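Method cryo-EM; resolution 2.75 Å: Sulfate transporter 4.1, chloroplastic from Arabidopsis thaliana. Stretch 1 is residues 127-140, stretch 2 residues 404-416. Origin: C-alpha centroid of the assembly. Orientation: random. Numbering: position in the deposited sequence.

Stretch 1 (127-140) GLYSSFVPVFVYAI
Stretch 2 404-416: TGLSGLITGIIIG

The most unusual feature of this contact is that glycine backbone at Gly408 and Gly412 meets the Val135, Phe132 and Phe136 side chains directly: the Phe136 ring packs obliquely against Gly412, its CE1 3.3 Å from Gly412 C. A CB on Gly412 would sit 2.5 Å from Phe136 CE1, a clash, so the ring occupies the space a side chain would need.

Build two helices, 127-140 and 406-416, with N-to-C directions 145° apart, a signed crossing angle of -145° and axes approaching to 8.4 Å. Register follows from CA pairs: Phe132 CA to Gly412 CA 5.3 Å, Phe136 CA to Leu409 CA 5.6 Å, Ala139 CA to Gly405 CA 5.5 Å. Keep phi/psi near -57/-46 from Gly408 to Gly416, with psi near -32 at Leu406 and Ser407. The first helix kinks where N of Pro134 and Val135 lacks a bond to the preceding turn; Ser131 is at -105/-10 and Phe132 at -86/-66. Before the second helix, Thr404 (-117/-176, chi1 p) caps weakly, Leu406 N donating to Thr404 OG1 at 3.3 Å.

No hydrogen bond crosses the interface; packing carries it. Val135 (t) points toward the glycines, its CG1 3.2 Å from Gly408 O. Phe136 (m, chi2 76°) leaves its CA sideways, yet its ring reaches across: CD2 is 3.6 Å from Leu409 CD2, and CZ is 3.7 Å from Ile413 CG1. Leu409 (m, t) also turns its end inward, placing CG 3.7 Å from Ala139 CB, a small side chain that points toward the partner.

At the other end, Ile415 (m, m) points toward the first helix and has the largest covered area, with CG2 3.4 Å from Leu128 O and 4.0 Å from Phe132 CB. Phe132 (t, chi2 50°) presents its ring edge to Gly412 O, 3.9 Å from CD1, while CE1 lies 3.8 Å from Gly416 CA. The rule is local: Val135, Phe132 and Phe136 pack over Gly408, Gly412 and Gly416, and apolar side chain pairs make up the rest.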

# COMPACT_ATOMS: atom_id res chain seq x y z
N GLY A 127 18.53 -25.44 -18.98
CA GLY A 127 19.34 -24.57 -18.15
C GLY A 127 20.46 -23.92 -18.95
O GLY A 127 20.68 -22.71 -18.87
N LEU A 128 21.16 -24.72 -19.76
CA LEU A 128 22.28 -24.20 -20.54
C LEU A 128 21.81 -23.13 -21.52
O LEU A 128 22.46 -22.09 -21.68
CB LEU A 128 22.99 -25.33 -21.28
CG LEU A 128 23.68 -26.37 -20.40
CD1 LEU A 128 24.38 -27.40 -21.26
CD2 LEU A 128 24.66 -25.70 -19.45
N TYR A 129 20.67 -23.37 -22.18
CA TYR A 129 20.07 -22.33 -23.01
C TYR A 129 19.86 -21.06 -22.21
O TYR A 129 20.21 -19.96 -22.66
CB TYR A 129 18.74 -22.83 -23.59
CG TYR A 129 18.84 -24.03 -24.50
CD1 TYR A 129 20.04 -24.38 -25.11
CD2 TYR A 129 17.73 -24.81 -24.77
CE1 TYR A 129 20.12 -25.47 -25.95
CE2 TYR A 129 17.80 -25.90 -25.61
CZ TYR A 129 19.00 -26.23 -26.19
OH TYR A 129 19.08 -27.32 -27.03
N SER A 130 19.33 -21.20 -20.99
CA SER A 130 19.08 -20.04 -20.14
C SER A 130 20.35 -19.34 -19.71
O SER A 130 20.27 -18.23 -19.17
CB SER A 130 18.28 -20.46 -18.91
OG SER A 130 17.92 -19.33 -18.13
N SER A 131 21.51 -19.95 -19.92
CA SER A 131 22.79 -19.29 -19.67
C SER A 131 23.50 -18.87 -20.94
O SER A 131 24.50 -18.15 -20.86
CB SER A 131 23.72 -20.21 -18.87
OG SER A 131 23.17 -20.53 -17.61
N PHE A 132 23.02 -19.29 -22.11
CA PHE A 132 23.76 -19.02 -23.34
C PHE A 132 23.42 -17.65 -23.92
O PHE A 132 24.27 -16.75 -23.95
CB PHE A 132 23.50 -20.12 -24.37
CG PHE A 132 24.19 -19.90 -25.67
CD1 PHE A 132 25.54 -19.61 -25.71
CD2 PHE A 132 23.49 -19.96 -26.86
CE1 PHE A 132 26.18 -19.41 -26.91
CE2 PHE A 132 24.12 -19.76 -28.06
CZ PHE A 132 25.47 -19.48 -28.09
N VAL A 133 22.19 -17.48 -24.37
CA VAL A 133 21.83 -16.30 -25.16
C VAL A 133 21.65 -15.07 -24.27
O VAL A 133 22.18 -14.00 -24.61
CB VAL A 133 20.58 -16.56 -26.01
CG1 VAL A 133 20.07 -15.26 -26.61
CG2 VAL A 133 20.91 -17.55 -27.11
N PRO A 134 20.91 -15.13 -23.15
CA PRO A 134 20.78 -13.91 -22.33
C PRO A 134 22.11 -13.34 -21.87
O PRO A 134 22.27 -12.12 -21.85
CB PRO A 134 19.91 -14.37 -21.16
CG PRO A 134 19.96 -15.84 -21.17
CD PRO A 134 20.10 -16.22 -22.60
N VAL A 135 23.08 -14.19 -21.53
CA VAL A 135 24.37 -13.69 -21.06
C VAL A 135 25.02 -12.81 -22.12
O VAL A 135 25.37 -11.65 -21.86
CB VAL A 135 25.29 -14.86 -20.66
CG1 VAL A 135 26.72 -14.39 -20.57
CG2 VAL A 135 24.84 -15.43 -19.34
N PHE A 136 25.14 -13.32 -23.35
CA PHE A 136 25.65 -12.49 -24.44
C PHE A 136 24.84 -11.22 -24.60
O PHE A 136 25.39 -10.16 -24.91
CB PHE A 136 25.65 -13.26 -25.77
CG PHE A 136 26.73 -14.28 -25.88
CD1 PHE A 136 26.65 -15.49 -25.22
CD2 PHE A 136 27.84 -14.03 -26.67
CE1 PHE A 136 27.65 -16.42 -25.34
CE2 PHE A 136 28.85 -14.96 -26.79
CZ PHE A 136 28.75 -16.16 -26.12
N VAL A 137 23.53 -11.29 -24.38
CA VAL A 137 22.72 -10.08 -24.46
C VAL A 137 23.03 -9.17 -23.29
O VAL A 137 23.24 -7.96 -23.46
CB VAL A 137 21.23 -10.43 -24.54
CG1 VAL A 137 20.41 -9.17 -24.55
CG2 VAL A 137 20.96 -11.24 -25.79
N TYR A 138 23.12 -9.73 -22.08
CA TYR A 138 23.31 -8.89 -20.91
C TYR A 138 24.63 -8.14 -20.98
O TYR A 138 24.70 -6.94 -20.70
CB TYR A 138 23.23 -9.71 -19.63
CG TYR A 138 23.33 -8.87 -18.39
CD1 TYR A 138 22.23 -8.18 -17.91
CD2 TYR A 138 24.52 -8.75 -17.69
CE1 TYR A 138 22.30 -7.41 -16.78
CE2 TYR A 138 24.61 -7.98 -16.56
CZ TYR A 138 23.50 -7.31 -16.11
OH TYR A 138 23.58 -6.54 -14.97
N ALA A 139 25.70 -8.83 -21.40
CA ALA A 139 27.00 -8.19 -21.52
C ALA A 139 26.97 -7.02 -22.48
O ALA A 139 27.85 -6.15 -22.40
CB ALA A 139 28.05 -9.21 -21.97
N ILE A 140 26.00 -6.97 -23.38
CA ILE A 140 25.85 -5.81 -24.25
C ILE A 140 24.91 -4.77 -23.66
O ILE A 140 25.12 -3.57 -23.86
CB ILE A 140 25.38 -6.26 -25.65
CG1 ILE A 140 26.34 -7.29 -26.23
CG2 ILE A 140 25.26 -5.08 -26.58
CD1 ILE A 140 25.85 -7.92 -27.52
N THR A 404 35.38 -5.83 -16.01
CA THR A 404 34.39 -5.37 -16.98
C THR A 404 33.35 -6.47 -17.20
O THR A 404 33.36 -7.51 -16.55
CB THR A 404 35.06 -4.99 -18.30
OG1 THR A 404 35.62 -6.16 -18.91
CG2 THR A 404 36.16 -3.98 -18.05
N GLY A 405 32.44 -6.20 -18.13
CA GLY A 405 31.43 -7.18 -18.50
C GLY A 405 31.91 -8.27 -19.42
O GLY A 405 31.15 -9.19 -19.72
N LEU A 406 33.16 -8.18 -19.88
CA LEU A 406 33.72 -9.24 -20.72
C LEU A 406 33.72 -10.58 -19.99
O LEU A 406 33.56 -11.63 -20.63
CB LEU A 406 35.14 -8.88 -21.15
CG LEU A 406 35.75 -9.71 -22.27
CD1 LEU A 406 35.03 -9.46 -23.58
CD2 LEU A 406 37.23 -9.40 -22.42
N SER A 407 33.86 -10.56 -18.66
CA SER A 407 33.78 -11.80 -17.89
C SER A 407 32.46 -12.52 -18.14
O SER A 407 32.41 -13.75 -18.09
CB SER A 407 33.94 -11.50 -16.40
OG SER A 407 35.11 -10.74 -16.16
N GLY A 408 31.39 -11.77 -18.39
CA GLY A 408 30.15 -12.41 -18.79
C GLY A 408 30.27 -13.10 -20.13
O GLY A 408 29.95 -14.28 -20.27
N LEU A 409 30.78 -12.38 -21.14
CA LEU A 409 30.87 -12.93 -22.48
C LEU A 409 31.65 -14.24 -22.48
O LEU A 409 31.18 -15.26 -23.00
CB LEU A 409 31.52 -11.93 -23.43
CG LEU A 409 30.65 -10.82 -24.00
CD1 LEU A 409 31.48 -9.89 -24.86
CD2 LEU A 409 29.50 -11.40 -24.79
N ILE A 410 32.83 -14.23 -21.86
CA ILE A 410 33.64 -15.44 -21.78
C ILE A 410 32.82 -16.57 -21.15
O ILE A 410 32.78 -17.69 -21.68
CB ILE A 410 34.93 -15.18 -20.99
CG1 ILE A 410 35.72 -14.04 -21.64
CG2 ILE A 410 35.77 -16.44 -20.91
CD1 ILE A 410 36.33 -14.40 -22.97
N THR A 411 32.13 -16.27 -20.06
CA THR A 411 31.27 -17.26 -19.43
C THR A 411 30.29 -17.83 -20.45
O THR A 411 30.20 -19.05 -20.64
CB THR A 411 30.51 -16.65 -18.25
OG1 THR A 411 31.42 -16.44 -17.16
CG2 THR A 411 29.39 -17.56 -17.81
N GLY A 412 29.60 -16.95 -21.17
CA GLY A 412 28.68 -17.42 -22.19
C GLY A 412 29.37 -18.29 -23.22
O GLY A 412 28.85 -19.33 -23.62
N ILE A 413 30.57 -17.89 -23.64
CA ILE A 413 31.32 -18.69 -24.61
C ILE A 413 31.52 -20.09 -24.07
O ILE A 413 31.30 -21.08 -24.78
CB ILE A 413 32.66 -18.01 -24.95
CG1 ILE A 413 32.41 -16.73 -25.74
CG2 ILE A 413 33.55 -18.96 -25.73
CD1 ILE A 413 33.63 -15.83 -25.84
N ILE A 414 31.89 -20.21 -22.79
CA ILE A 414 32.04 -21.52 -22.18
C ILE A 414 30.76 -22.33 -22.34
O ILE A 414 30.79 -23.48 -22.80
CB ILE A 414 32.44 -21.39 -20.70
CG1 ILE A 414 33.77 -20.65 -20.56
CG2 ILE A 414 32.53 -22.76 -20.04
CD1 ILE A 414 34.89 -21.25 -21.37
N ILE A 415 29.62 -21.71 -22.03
CA ILE A 415 28.34 -22.38 -22.20
C ILE A 415 28.20 -22.87 -23.63
O ILE A 415 27.89 -24.04 -23.88
CB ILE A 415 27.18 -21.46 -21.80
CG1 ILE A 415 27.41 -20.90 -20.40
CG2 ILE A 415 25.87 -22.20 -21.87
CD1 ILE A 415 27.35 -21.95 -19.32
N GLY A 416 28.49 -21.99 -24.59
CA GLY A 416 28.39 -22.38 -25.99
C GLY A 416 29.25 -23.60 -26.29
O GLY A 416 28.79 -24.54 -26.94